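Local coordinates for hypothetical membrane protein (Corynebacterium glutamicum, PDB 6JSB) that binds heme and probably passes it on within the heme uptake machinery of corynebacteria, as part of a membrane-associated HtaA-family protein, at residues A[19-24]-A[75-80]; A[97-102]-A[170-175]; A[15-20]-A[181-186]. One frame throughout, in Å; residues are numbered along the deposited sequence.

Interaction 1 (A[19-24]-A[75-80]); sequences SFNNYL and VHWTGH. With HEM (protoporphyrin IX containing Fe), chain C.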
loop_
_atom_site.group_PDB
_atom_site.type_symbol
_atom_site.label_atom_id
_atom_site.label_comp_id
_atom_site.label_asym_id
_atom_site.label_seq_id
_atom_site.Cartn_x
_atom_site.Cartn_y
_atom_site.Cartn_z
ATOM N N SER A 19 -1.509 2.355 -12.883
ATOM C CA SER A 19 -2.175 1.538 -13.900
ATOM C C SER A 19 -3.013 0.448 -13.238
ATOM O O SER A 19 -3.964 -0.034 -13.848
ATOM C CB SER A 19 -1.128 0.960 -14.886
ATOM O OG SER A 19 -0.183 0.065 -14.235
ATOM N N PHE A 20 -2.711 0.112 -11.967
ATOM C CA PHE A 20 -3.516 -0.897 -11.271
ATOM C C PHE A 20 -4.851 -0.266 -10.878
ATOM O O PHE A 20 -5.926 -0.848 -11.086
ATOM C CB PHE A 20 -2.789 -1.412 -10.016
ATOM C CG PHE A 20 -3.634 -2.421 -9.278
ATOM C CD1 PHE A 20 -3.888 -3.676 -9.862
ATOM C CD2 PHE A 20 -4.163 -2.098 -8.056
ATOM C CE1 PHE A 20 -4.711 -4.605 -9.197
ATOM C CE2 PHE A 20 -4.967 -3.025 -7.354
ATOM C CZ PHE A 20 -5.245 -4.273 -7.949
ATOM N N ASN A 21 -4.802 0.963 -10.342
ATOM C CA ASN A 21 -6.067 1.640 -10.010
ATOM C C ASN A 21 -6.898 1.898 -11.251
ATOM O O ASN A 21 -8.132 1.759 -11.231
ATOM C CB ASN A 21 -5.801 2.984 -9.310
ATOM C CG ASN A 21 -5.060 2.791 -7.960
ATOM O OD1 ASN A 21 -5.346 1.862 -7.209
ATOM N ND2 ASN A 21 -4.157 3.725 -7.643
ATOM N N ASN A 22 -6.248 2.284 -12.339
ATOM C CA ASN A 22 -6.963 2.469 -13.620
ATOM C C ASN A 22 -7.659 1.186 -14.068
ATOM O O ASN A 22 -8.808 1.191 -14.524
ATOM C CB ASN A 22 -5.954 2.894 -14.681
ATOM C CG ASN A 22 -6.631 3.231 -15.986
ATOM O OD1 ASN A 22 -7.421 4.168 -16.016
ATOM N ND2 ASN A 22 -6.356 2.492 -17.050
ATOM N N TYR A 23 -6.957 0.050 -13.970
ATOM C CA TYR A 23 -7.549 -1.227 -14.360
ATOM C C TYR A 23 -8.672 -1.631 -13.403
ATOM O O TYR A 23 -9.751 -2.043 -13.848
ATOM C CB TYR A 23 -6.422 -2.274 -14.358
ATOM C CG TYR A 23 -6.870 -3.655 -13.987
ATOM C CD1 TYR A 23 -7.536 -4.463 -14.913
ATOM C CD2 TYR A 23 -6.542 -4.197 -12.743
ATOM C CE1 TYR A 23 -7.923 -5.823 -14.524
ATOM C CE2 TYR A 23 -6.899 -5.508 -12.383
ATOM C CZ TYR A 23 -7.587 -6.279 -13.276
ATOM O OH TYR A 23 -7.966 -7.546 -12.945
ATOM N N LEU A 24 -8.432 -1.511 -12.099
ATOM C CA LEU A 24 -9.394 -2.026 -11.117
ATOM C C LEU A 24 -10.701 -1.241 -11.175
ATOM O O LEU A 24 -11.790 -1.825 -11.071
ATOM C CB LEU A 24 -8.715 -2.003 -9.723
ATOM C CG LEU A 24 -9.483 -2.711 -8.565
ATOM C CD1 LEU A 24 -10.583 -1.734 -7.979
ATOM C CD2 LEU A 24 -10.148 -4.035 -8.981
ATOM N N VAL A 75 -6.314 0.267 2.558
ATOM C CA VAL A 75 -6.993 0.423 1.263
ATOM C C VAL A 75 -7.473 -0.949 0.803
ATOM O O VAL A 75 -6.733 -1.926 0.910
ATOM C CB VAL A 75 -6.066 1.038 0.199
ATOM C CG1 VAL A 75 -6.799 1.104 -1.125
ATOM C CG2 VAL A 75 -5.593 2.444 0.640
ATOM N N HIS A 76 -8.703 -1.017 0.277
ATOM C CA HIS A 76 -9.311 -2.299 -0.118
ATOM C C HIS A 76 -9.751 -2.159 -1.566
ATOM O O HIS A 76 -10.554 -1.257 -1.874
ATOM C CB HIS A 76 -10.539 -2.566 0.773
ATOM C CG HIS A 76 -11.178 -3.902 0.574
ATOM N ND1 HIS A 76 -12.512 -4.113 0.866
ATOM C CD2 HIS A 76 -10.686 -5.085 0.137
ATOM C CE1 HIS A 76 -12.815 -5.382 0.615
ATOM N NE2 HIS A 76 -11.727 -6.001 0.185
ATOM N N TRP A 77 -9.283 -3.049 -2.448
ATOM C CA TRP A 77 -9.718 -3.066 -3.848
ATOM C C TRP A 77 -10.556 -4.321 -4.110
ATOM O O TRP A 77 -10.177 -5.424 -3.677
ATOM C CB TRP A 77 -8.533 -3.157 -4.797
ATOM C CG TRP A 77 -7.539 -2.018 -4.805
ATOM C CD1 TRP A 77 -7.419 -1.063 -5.798
ATOM C CD2 TRP A 77 -6.444 -1.799 -3.895
ATOM N NE1 TRP A 77 -6.348 -0.238 -5.526
ATOM C CE2 TRP A 77 -5.750 -0.657 -4.345
ATOM C CE3 TRP A 77 -6.017 -2.443 -2.701
ATOM C CZ2 TRP A 77 -4.600 -0.166 -3.685
ATOM C CZ3 TRP A 77 -4.903 -1.968 -2.047
ATOM C CH2 TRP A 77 -4.204 -0.816 -2.528
ATOM N N THR A 78 -11.643 -4.177 -4.872
ATOM C CA THR A 78 -12.476 -5.342 -5.183
ATOM C C THR A 78 -12.905 -5.264 -6.645
ATOM O O THR A 78 -13.356 -4.216 -7.115
ATOM C CB THR A 78 -13.747 -5.395 -4.298
ATOM O OG1 THR A 78 -14.308 -4.097 -4.129
ATOM C CG2 THR A 78 -13.385 -5.915 -2.872
ATOM N N GLY A 79 -12.792 -6.385 -7.347
ATOM C CA GLY A 79 -13.294 -6.479 -8.714
ATOM C C GLY A 79 -13.537 -7.922 -9.153
ATOM O O GLY A 79 -13.365 -8.878 -8.390
ATOM N N HIS A 80 -14.019 -8.078 -10.390
ATOM C CA HIS A 80 -14.284 -9.402 -10.958
ATOM C C HIS A 80 -15.235 -10.213 -10.071
ATOM O O HIS A 80 -14.974 -11.356 -9.736
ATOM C CB HIS A 80 -12.970 -10.203 -11.215
ATOM C CG HIS A 80 -12.046 -9.520 -12.183
ATOM N ND1 HIS A 80 -12.235 -9.566 -13.553
ATOM C CD2 HIS A 80 -10.903 -8.807 -11.970
ATOM C CE1 HIS A 80 -11.263 -8.858 -14.134
ATOM N NE2 HIS A 80 -10.447 -8.399 -13.196
HETATM C CHA HEM C . -4.528 -7.034 -15.355
HETATM C CHB HEM C . -8.415 -9.811 -16.179
HETATM C CHC HEM C . -8.038 -11.526 -11.616
HETATM C CHD HEM C . -4.325 -8.462 -10.706
HETATM C C1A HEM C . -5.564 -7.707 -15.973
HETATM C C2A HEM C . -5.839 -7.615 -17.395
HETATM C C3A HEM C . -6.930 -8.372 -17.660
HETATM C C4A HEM C . -7.346 -8.961 -16.387
HETATM C CMA HEM C . -7.628 -8.596 -19.036
HETATM C CAA HEM C . -4.989 -6.789 -18.383
HETATM C CBA HEM C . -5.609 -5.411 -18.568
HETATM C CGA HEM C . -4.608 -4.502 -19.245
HETATM O O1A HEM C . -4.997 -3.350 -19.586
HETATM O O2A HEM C . -3.426 -4.937 -19.419
HETATM C C1B HEM C . -8.648 -10.500 -15.021
HETATM C C2B HEM C . -9.729 -11.466 -14.822
HETATM C C3B HEM C . -9.628 -11.949 -13.570
HETATM C C4B HEM C . -8.497 -11.289 -12.905
HETATM C CMB HEM C . -10.730 -11.834 -15.953
HETATM C CAB HEM C . -10.515 -12.997 -12.835
HETATM C CBB HEM C . -11.760 -13.269 -13.238
HETATM C C1C HEM C . -7.010 -10.845 -10.956
HETATM C C2C HEM C . -6.618 -11.041 -9.581
HETATM C C3C HEM C . -5.622 -10.169 -9.296
HETATM C C4C HEM C . -5.310 -9.437 -10.520
HETATM C CMC HEM C . -7.318 -11.990 -8.572
HETATM C CAC HEM C . -5.003 -10.056 -7.913
HETATM C CBC HEM C . -4.553 -8.874 -7.518
HETATM C C1D HEM C . -4.067 -7.831 -11.903
HETATM C C2D HEM C . -3.005 -6.872 -12.108
HETATM C C3D HEM C . -3.036 -6.457 -13.392
HETATM C C4D HEM C . -4.148 -7.129 -14.044
HETATM C CMD HEM C . -1.992 -6.493 -11.006
HETATM C CAD HEM C . -2.067 -5.423 -14.044
HETATM C CBD HEM C . -2.791 -4.052 -13.992
HETATM C CGD HEM C . -1.838 -3.017 -14.586
HETATM O O1D HEM C . -1.680 -3.043 -15.855
HETATM O O2D HEM C . -1.257 -2.222 -13.768
HETATM N NA HEM C . -6.497 -8.567 -15.356
HETATM N NB HEM C . -7.962 -10.399 -13.829
HETATM N NC HEM C . -6.169 -9.871 -11.504
HETATM N ND HEM C . -4.739 -7.931 -13.091
HETATM FE FE HEM C . -6.491 -9.045 -13.280
#

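Interaction 2 (A[97-102]-A[170-175]); sequences LDLDFS and VDVMGT. With HEM (protoporphyrin IX containing Fe), chain C.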
loop_
_atom_site.group_PDB
_atom_site.type_symbol
_atom_site.label_atom_id
_atom_site.label_comp_id
_atom_site.label_asym_id
_atom_site.label_seq_id
_atom_site.Cartn_x
_atom_site.Cartn_y
_atom_site.Cartn_z
ATOM N N LEU A 97 -11.005 -10.764 -7.475
ATOM C CA LEU A 97 -9.902 -9.905 -7.097
ATOM C C LEU A 97 -10.344 -9.208 -5.812
ATOM O O LEU A 97 -11.354 -8.471 -5.784
ATOM C CB LEU A 97 -9.555 -8.910 -8.217
ATOM C CG LEU A 97 -8.291 -8.084 -7.986
ATOM C CD1 LEU A 97 -8.006 -7.431 -9.340
ATOM C CD2 LEU A 97 -8.505 -7.004 -6.889
ATOM N N ASP A 98 -9.646 -9.492 -4.712
ATOM C CA ASP A 98 -10.048 -8.899 -3.433
ATOM C C ASP A 98 -8.764 -8.713 -2.634
ATOM O O ASP A 98 -8.193 -9.687 -2.131
ATOM C CB ASP A 98 -11.058 -9.808 -2.714
ATOM C CG ASP A 98 -11.695 -9.156 -1.499
ATOM O OD1 ASP A 98 -11.013 -8.380 -0.791
ATOM O OD2 ASP A 98 -12.897 -9.463 -1.189
ATOM N N LEU A 99 -8.297 -7.477 -2.599
ATOM C CA LEU A 99 -6.938 -7.130 -2.153
ATOM C C LEU A 99 -7.007 -6.030 -1.093
ATOM O O LEU A 99 -7.726 -5.039 -1.261
ATOM C CB LEU A 99 -6.136 -6.594 -3.362
ATOM C CG LEU A 99 -4.787 -5.942 -3.030
ATOM C CD1 LEU A 99 -3.746 -6.932 -2.477
ATOM C CD2 LEU A 99 -4.218 -5.321 -4.328
ATOM N N ASP A 100 -6.266 -6.185 -0.006
ATOM C CA ASP A 100 -6.278 -5.179 1.046
ATOM C C ASP A 100 -4.849 -4.960 1.501
ATOM O O ASP A 100 -4.139 -5.944 1.762
ATOM C CB ASP A 100 -7.112 -5.650 2.220
ATOM C CG ASP A 100 -7.379 -4.551 3.196
ATOM O OD1 ASP A 100 -8.482 -3.926 3.152
ATOM O OD2 ASP A 100 -6.510 -4.301 4.061
ATOM N N PHE A 101 -4.391 -3.699 1.535
ATOM C CA PHE A 101 -3.091 -3.336 2.095
ATOM C C PHE A 101 -3.327 -2.453 3.307
ATOM O O PHE A 101 -4.075 -1.483 3.210
ATOM C CB PHE A 101 -2.238 -2.536 1.094
ATOM C CG PHE A 101 -1.654 -3.337 -0.050
ATOM C CD1 PHE A 101 -1.271 -4.642 0.116
ATOM C CD2 PHE A 101 -1.328 -2.739 -1.241
ATOM C CE1 PHE A 101 -0.622 -5.357 -0.935
ATOM C CE2 PHE A 101 -0.730 -3.475 -2.311
ATOM C CZ PHE A 101 -0.387 -4.780 -2.143
ATOM N N SER A 102 -2.610 -2.710 4.410
ATOM C CA SER A 102 -2.826 -1.822 5.552
ATOM C C SER A 102 -1.537 -1.713 6.360
ATOM O O SER A 102 -0.620 -2.523 6.220
ATOM C CB SER A 102 -3.997 -2.273 6.411
ATOM O OG SER A 102 -3.746 -3.541 6.982
ATOM N N VAL A 170 4.871 -10.576 -5.861
ATOM C CA VAL A 170 4.373 -11.177 -7.103
ATOM C C VAL A 170 3.083 -11.957 -6.850
ATOM O O VAL A 170 2.110 -11.819 -7.602
ATOM C CB VAL A 170 5.457 -12.076 -7.746
ATOM C CG1 VAL A 170 4.782 -12.981 -8.853
ATOM C CG2 VAL A 170 6.530 -11.186 -8.331
ATOM N N ASP A 171 3.055 -12.803 -5.795
ATOM C CA ASP A 171 1.858 -13.571 -5.528
ATOM C C ASP A 171 0.716 -12.720 -4.993
ATOM O O ASP A 171 -0.444 -13.072 -5.201
ATOM C CB ASP A 171 2.221 -14.681 -4.545
ATOM C CG ASP A 171 3.139 -15.697 -5.200
ATOM O OD1 ASP A 171 2.823 -16.060 -6.353
ATOM O OD2 ASP A 171 4.177 -16.037 -4.602
ATOM N N VAL A 172 1.028 -11.618 -4.292
ATOM C CA VAL A 172 -0.009 -10.739 -3.777
ATOM C C VAL A 172 -0.809 -10.124 -4.923
ATOM O O VAL A 172 -2.045 -9.991 -4.842
ATOM C CB VAL A 172 0.610 -9.652 -2.881
ATOM C CG1 VAL A 172 -0.517 -8.649 -2.425
ATOM C CG2 VAL A 172 1.273 -10.308 -1.620
ATOM N N MET A 173 -0.118 -9.766 -6.011
ATOM C CA MET A 173 -0.735 -9.102 -7.158
ATOM C C MET A 173 -1.133 -10.088 -8.262
ATOM O O MET A 173 -1.128 -9.750 -9.458
ATOM C CB MET A 173 0.211 -8.006 -7.686
ATOM C CG MET A 173 0.625 -7.002 -6.634
ATOM S SD MET A 173 -0.811 -6.204 -5.816
ATOM C CE MET A 173 -1.480 -5.223 -7.221
ATOM N N GLY A 174 -1.482 -11.330 -7.882
ATOM C CA GLY A 174 -2.097 -12.266 -8.835
ATOM C C GLY A 174 -1.149 -12.838 -9.871
ATOM O O GLY A 174 -1.601 -13.492 -10.815
ATOM N N THR A 175 0.161 -12.670 -9.692
ATOM C CA THR A 175 1.216 -13.004 -10.657
ATOM C C THR A 175 1.137 -12.182 -11.958
ATOM O O THR A 175 1.812 -12.514 -12.936
ATOM C CB THR A 175 1.308 -14.528 -10.962
ATOM O OG1 THR A 175 0.254 -14.968 -11.842
ATOM C CG2 THR A 175 1.250 -15.302 -9.618
HETATM C CHA HEM C . -4.528 -7.034 -15.355
HETATM C CHB HEM C . -8.415 -9.811 -16.179
HETATM C CHC HEM C . -8.038 -11.526 -11.616
HETATM C CHD HEM C . -4.325 -8.462 -10.706
HETATM C C1A HEM C . -5.564 -7.707 -15.973
HETATM C C2A HEM C . -5.839 -7.615 -17.395
HETATM C C3A HEM C . -6.930 -8.372 -17.660
HETATM C C4A HEM C . -7.346 -8.961 -16.387
HETATM C CMA HEM C . -7.628 -8.596 -19.036
HETATM C CAA HEM C . -4.989 -6.789 -18.383
HETATM C CBA HEM C . -5.609 -5.411 -18.568
HETATM C CGA HEM C . -4.608 -4.502 -19.245
HETATM O O1A HEM C . -4.997 -3.350 -19.586
HETATM O O2A HEM C . -3.426 -4.937 -19.419
HETATM C C1B HEM C . -8.648 -10.500 -15.021
HETATM C C2B HEM C . -9.729 -11.466 -14.822
HETATM C C3B HEM C . -9.628 -11.949 -13.570
HETATM C C4B HEM C . -8.497 -11.289 -12.905
HETATM C CMB HEM C . -10.730 -11.834 -15.953
HETATM C CAB HEM C . -10.515 -12.997 -12.835
HETATM C CBB HEM C . -11.760 -13.269 -13.238
HETATM C C1C HEM C . -7.010 -10.845 -10.956
HETATM C C2C HEM C . -6.618 -11.041 -9.581
HETATM C C3C HEM C . -5.622 -10.169 -9.296
HETATM C C4C HEM C . -5.310 -9.437 -10.520
HETATM C CMC HEM C . -7.318 -11.990 -8.572
HETATM C CAC HEM C . -5.003 -10.056 -7.913
HETATM C CBC HEM C . -4.553 -8.874 -7.518
HETATM C C1D HEM C . -4.067 -7.831 -11.903
HETATM C C2D HEM C . -3.005 -6.872 -12.108
HETATM C C3D HEM C . -3.036 -6.457 -13.392
HETATM C C4D HEM C . -4.148 -7.129 -14.044
HETATM C CMD HEM C . -1.992 -6.493 -11.006
HETATM C CAD HEM C . -2.067 -5.423 -14.044
HETATM C CBD HEM C . -2.791 -4.052 -13.992
HETATM C CGD HEM C . -1.838 -3.017 -14.586
HETATM O O1D HEM C . -1.680 -3.043 -15.855
HETATM O O2D HEM C . -1.257 -2.222 -13.768
HETATM N NA HEM C . -6.497 -8.567 -15.356
HETATM N NB HEM C . -7.962 -10.399 -13.829
HETATM N NC HEM C . -6.169 -9.871 -11.504
HETATM N ND HEM C . -4.739 -7.931 -13.091
HETATM FE FE HEM C . -6.491 -9.045 -13.280
#

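Interaction 3 (A[15-20]-A[181-186]); sequences SVRESF and EALAPI. With HEM (protoporphyrin IX containing Fe), chain C.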
loop_
_atom_site.group_PDB
_atom_site.type_symbol
_atom_site.label_atom_id
_atom_site.label_comp_id
_atom_site.label_asym_id
_atom_site.label_seq_id
_atom_site.Cartn_x
_atom_site.Cartn_y
_atom_site.Cartn_z
ATOM N N SER A 15 0.633 5.920 -4.396
ATOM C CA SER A 15 -0.582 5.532 -5.136
ATOM C C SER A 15 -0.684 4.029 -5.387
ATOM O O SER A 15 -1.626 3.595 -6.029
ATOM C CB SER A 15 -0.621 6.222 -6.516
ATOM O OG SER A 15 -0.531 7.621 -6.320
ATOM N N VAL A 16 0.274 3.243 -4.906
ATOM C CA VAL A 16 0.398 1.792 -5.060
ATOM C C VAL A 16 0.850 1.470 -6.484
ATOM O O VAL A 16 1.979 0.998 -6.700
ATOM C CB VAL A 16 -0.920 1.044 -4.662
ATOM C CG1 VAL A 16 -0.703 -0.467 -4.762
ATOM C CG2 VAL A 16 -1.264 1.380 -3.187
ATOM N N ARG A 17 -0.010 1.730 -7.478
ATOM C CA ARG A 17 0.371 1.686 -8.878
ATOM C C ARG A 17 -0.749 2.324 -9.725
ATOM O O ARG A 17 -1.880 1.826 -9.680
ATOM C CB ARG A 17 0.624 0.234 -9.293
ATOM C CG ARG A 17 0.923 0.011 -10.731
ATOM C CD ARG A 17 2.378 0.286 -11.218
ATOM N NE ARG A 17 2.237 0.097 -12.670
ATOM C CZ ARG A 17 2.835 -0.824 -13.402
ATOM N NH1 ARG A 17 3.801 -1.572 -12.841
ATOM N NH2 ARG A 17 2.519 -0.928 -14.704
ATOM N N GLU A 18 -0.460 3.417 -10.472
ATOM C CA GLU A 18 -1.567 4.102 -11.172
ATOM C C GLU A 18 -2.275 3.179 -12.137
ATOM O O GLU A 18 -3.520 3.218 -12.243
ATOM C CB GLU A 18 -1.076 5.330 -11.926
ATOM C CG GLU A 18 -0.585 6.404 -10.994
ATOM C CD GLU A 18 0.111 7.518 -11.754
ATOM O OE1 GLU A 18 0.196 8.606 -11.184
ATOM O OE2 GLU A 18 0.621 7.298 -12.857
ATOM N N SER A 19 -1.509 2.355 -12.883
ATOM C CA SER A 19 -2.175 1.538 -13.900
ATOM C C SER A 19 -3.013 0.448 -13.238
ATOM O O SER A 19 -3.964 -0.034 -13.848
ATOM C CB SER A 19 -1.128 0.960 -14.886
ATOM O OG SER A 19 -0.183 0.065 -14.235
ATOM N N PHE A 20 -2.711 0.112 -11.967
ATOM C CA PHE A 20 -3.516 -0.897 -11.271
ATOM C C PHE A 20 -4.851 -0.266 -10.878
ATOM O O PHE A 20 -5.926 -0.848 -11.086
ATOM C CB PHE A 20 -2.789 -1.412 -10.016
ATOM C CG PHE A 20 -3.634 -2.421 -9.278
ATOM C CD1 PHE A 20 -3.888 -3.676 -9.862
ATOM C CD2 PHE A 20 -4.163 -2.098 -8.056
ATOM C CE1 PHE A 20 -4.711 -4.605 -9.197
ATOM C CE2 PHE A 20 -4.967 -3.025 -7.354
ATOM C CZ PHE A 20 -5.245 -4.273 -7.949
ATOM N N GLU A 181 9.059 -5.578 -10.857
ATOM C CA GLU A 181 8.199 -4.592 -11.544
ATOM C C GLU A 181 8.139 -3.288 -10.756
ATOM O O GLU A 181 7.926 -3.280 -9.534
ATOM C CB GLU A 181 6.799 -5.186 -11.658
ATOM C CG GLU A 181 5.800 -4.192 -12.367
ATOM C CD GLU A 181 5.907 -4.227 -13.893
ATOM O OE1 GLU A 181 6.696 -5.039 -14.480
ATOM O OE2 GLU A 181 5.197 -3.387 -14.542
ATOM N N ALA A 182 8.248 -2.146 -11.468
ATOM C CA ALA A 182 8.164 -0.884 -10.752
ATOM C C ALA A 182 6.753 -0.682 -10.225
ATOM O O ALA A 182 5.781 -1.000 -10.903
ATOM C CB ALA A 182 8.541 0.239 -11.717
ATOM N N LEU A 183 6.640 -0.195 -9.005
ATOM C CA LEU A 183 5.334 0.218 -8.483
ATOM C C LEU A 183 5.329 1.749 -8.401
ATOM O O LEU A 183 6.238 2.448 -8.890
ATOM C CB LEU A 183 5.057 -0.413 -7.124
ATOM C CG LEU A 183 5.074 -1.964 -7.161
ATOM C CD1 LEU A 183 4.816 -2.416 -5.734
ATOM C CD2 LEU A 183 4.016 -2.542 -8.143
ATOM N N ALA A 184 4.269 2.279 -7.814
ATOM C CA ALA A 184 4.238 3.743 -7.688
ATOM C C ALA A 184 5.352 4.219 -6.758
ATOM O O ALA A 184 5.684 3.564 -5.783
ATOM C CB ALA A 184 2.888 4.200 -7.073
ATOM N N PRO A 185 5.913 5.389 -7.001
ATOM C CA PRO A 185 6.937 5.913 -6.082
ATOM C C PRO A 185 6.293 6.334 -4.766
ATOM O O PRO A 185 5.088 6.631 -4.707
ATOM C CB PRO A 185 7.477 7.135 -6.833
ATOM C CG PRO A 185 6.284 7.583 -7.607
ATOM C CD PRO A 185 5.639 6.313 -8.085
ATOM N N ILE A 186 7.093 6.332 -3.676
ATOM C CA ILE A 186 6.578 6.710 -2.351
ATOM C C ILE A 186 7.285 7.996 -1.917
ATOM O O ILE A 186 8.503 8.106 -2.032
ATOM C CB ILE A 186 6.740 5.572 -1.316
ATOM C CG1 ILE A 186 6.254 5.994 0.079
ATOM C CG2 ILE A 186 8.243 5.055 -1.190
ATOM C CD1 ILE A 186 5.771 4.747 0.929
HETATM C CHA HEM C . -4.528 -7.034 -15.355
HETATM C CHB HEM C . -8.415 -9.811 -16.179
HETATM C CHC HEM C . -8.038 -11.526 -11.616
HETATM C CHD HEM C . -4.325 -8.462 -10.706
HETATM C C1A HEM C . -5.564 -7.707 -15.973
HETATM C C2A HEM C . -5.839 -7.615 -17.395
HETATM C C3A HEM C . -6.930 -8.372 -17.660
HETATM C C4A HEM C . -7.346 -8.961 -16.387
HETATM C CMA HEM C . -7.628 -8.596 -19.036
HETATM C CAA HEM C . -4.989 -6.789 -18.383
HETATM C CBA HEM C . -5.609 -5.411 -18.568
HETATM C CGA HEM C . -4.608 -4.502 -19.245
HETATM O O1A HEM C . -4.997 -3.350 -19.586
HETATM O O2A HEM C . -3.426 -4.937 -19.419
HETATM C C1B HEM C . -8.648 -10.500 -15.021
HETATM C C2B HEM C . -9.729 -11.466 -14.822
HETATM C C3B HEM C . -9.628 -11.949 -13.570
HETATM C C4B HEM C . -8.497 -11.289 -12.905
HETATM C CMB HEM C . -10.730 -11.834 -15.953
HETATM C CAB HEM C . -10.515 -12.997 -12.835
HETATM C CBB HEM C . -11.760 -13.269 -13.238
HETATM C C1C HEM C . -7.010 -10.845 -10.956
HETATM C C2C HEM C . -6.618 -11.041 -9.581
HETATM C C3C HEM C . -5.622 -10.169 -9.296
HETATM C C4C HEM C . -5.310 -9.437 -10.520
HETATM C CMC HEM C . -7.318 -11.990 -8.572
HETATM C CAC HEM C . -5.003 -10.056 -7.913
HETATM C CBC HEM C . -4.553 -8.874 -7.518
HETATM C C1D HEM C . -4.067 -7.831 -11.903
HETATM C C2D HEM C . -3.005 -6.872 -12.108
HETATM C C3D HEM C . -3.036 -6.457 -13.392
HETATM C C4D HEM C . -4.148 -7.129 -14.044
HETATM C CMD HEM C . -1.992 -6.493 -11.006
HETATM C CAD HEM C . -2.067 -5.423 -14.044
HETATM C CBD HEM C . -2.791 -4.052 -13.992
HETATM C CGD HEM C . -1.838 -3.017 -14.586
HETATM O O1D HEM C . -1.680 -3.043 -15.855
HETATM O O2D HEM C . -1.257 -2.222 -13.768
HETATM N NA HEM C . -6.497 -8.567 -15.356
HETATM N NB HEM C . -7.962 -10.399 -13.829
HETATM N NC HEM C . -6.169 -9.871 -11.504
HETATM N ND HEM C . -4.739 -7.931 -13.091
HETATM FE FE HEM C . -6.491 -9.045 -13.280
HETATM O O HOH W 1 2.710 7.376 -5.787
#

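Interaction 1 (A[19-24]-A[75-80])
Ser19, at the heme end of this contact, serves the cofactor and not the strand: with OG held between its own backbone N and carbonyl carbon (chi1 63°), it donates a hydrogen bond to propionate oxygen O2D, Ser19 OG to HEM O2D being 2.6 Å. Phe20 follows with CG anti to its backbone N, which carries the ring toward strand 68-81. There its edge meets the face of the Trp77 five-membered ring in a T-shaped pair, Phe20 CE2 lying 3.5 Å from Trp77 CD1, while CD1 and CE1 of the same phenyl rest against heme methyl CMD. Asn21 reaches the indole at its edge. Asn21 OD1 accepts from Trp77 NE1 at 2.9 Å, nearly along the C=O axis and almost straight (174°), with amide and indole nearly coplanar; the bond satisfies the buried N-H and fixes the indole's rotation. In this HtaA-family domain a short helix packed on an antiparallel sheet supplies the iron ligand, and strand 68-81 supplies its second-shell partner. Tyr23 OH binds HEM FE at 2.1 Å, and the same oxygen accepts from His80 NE2 at 2.6 Å. This bond, close to the imidazole plane, would favour a phenolate-like ligand. His80 lays one ring face over heme pyrrole B, its centre above C3B, and its ND1 is held by Tyr34. Leu24, CG anti to the backbone N, sets CG against Trp77 CD1 at the indole edge, and its CD2 packs 3.7 Å from Thr78 O, beside Gly79, where the bare CA lets this methyl come close to the backbone.

Interaction 2 (A[97-102]-A[170-175])
Leu99 pushes its two methyls against different residues of 170-175, CD1 touching Val172 CG1 at 3.7 Å and CD2 meeting Met173 SD at 3.8 Å, both at roughly right angles. Val172 CG1, anti to its backbone N, is shared: it also meets Phe101 tip to tip at the ring edge, 3.6 Å from CE1. Met173, its chain bent at chi2 and chi3, places SD obliquely to the Phe101 ring, 4.0 Å from CZ, in a Met-aromatic contact. No hydrogen bond crosses this buried, wholly apolar interface. The helix ends here in a Schellman motif, with Thr175 N bonded to Val170 O; Gly174, at positive phi, is the C-prime residue and brings its backbone up against the heme, Gly174 N nearest CAC. Leu97 packs CD1 on the heme at C4C. Helix 167-172 thus packs on strand 95-109, with Val172 also touching Phe119 of strand 112-122, while Phe20 of helix 18-24 meets both Leu99 and Met173.

Interaction 3 (A[15-20]-A[181-186])
The carbonyl of Val16 accepts the backbone N-H of Ala184, Ala184 N to Val16 O being 2.9 Å; the bond is nearly straight (168°), yet the donor stands above the carbonyl plane. Leu183 CB and the Ala184 methyl pack around that oxygen. Arg17, CG anti to its backbone N and the chain bent at chi2, brings its guanidinium across the Glu181 side chain at about a right angle. Arg17 NH1 donates twice: to Glu181 OE2 at 2.9 Å, in the guanidinium plane and onto the anti lone pair, a nearly straight salt bridge between nearly coplanar groups, and to Ala182 O at 2.8 Å, nearly along that C=O axis but bent (135°) and tilted from the guanidinium plane. Arg17 occupies the N-cap position of helix 18-24, and these bonds tie the loop before strand 186-198 to the start of that helix. NE and NH2 each give a weak bond to Ser19 OG, the hydroxyl that donates to the propionate, and heme O2D lies over one guanidinium face. Its positive charge would be expected to stabilise the heme propionate. At the other end, a water accepts from Ser15 N and donates to Pro185 O.

How the interactions relate
Interactions 1 and 2 are buried, whereas interaction 3 is only partly so, and the chemistry follows: aromatic packing with two hydrogen bonds and iron ligation in the first, purely apolar packing in the second, a salt bridge, one backbone bond and a side-chain-to-carbonyl bond in the third. Helix 18-24 belongs to both 1 and 3, which share Ser19 and Phe20; Asn21 ND2 of the one probably bonds to Ser15 O of the other. Interactions 1 and 2 stand on neighbouring strands of one sheet, Trp77 N probably bonding to Leu99 O. All three touch the heme: 1 at the iron and a propionate, 2 around pyrrole C, 3 at that same propionate.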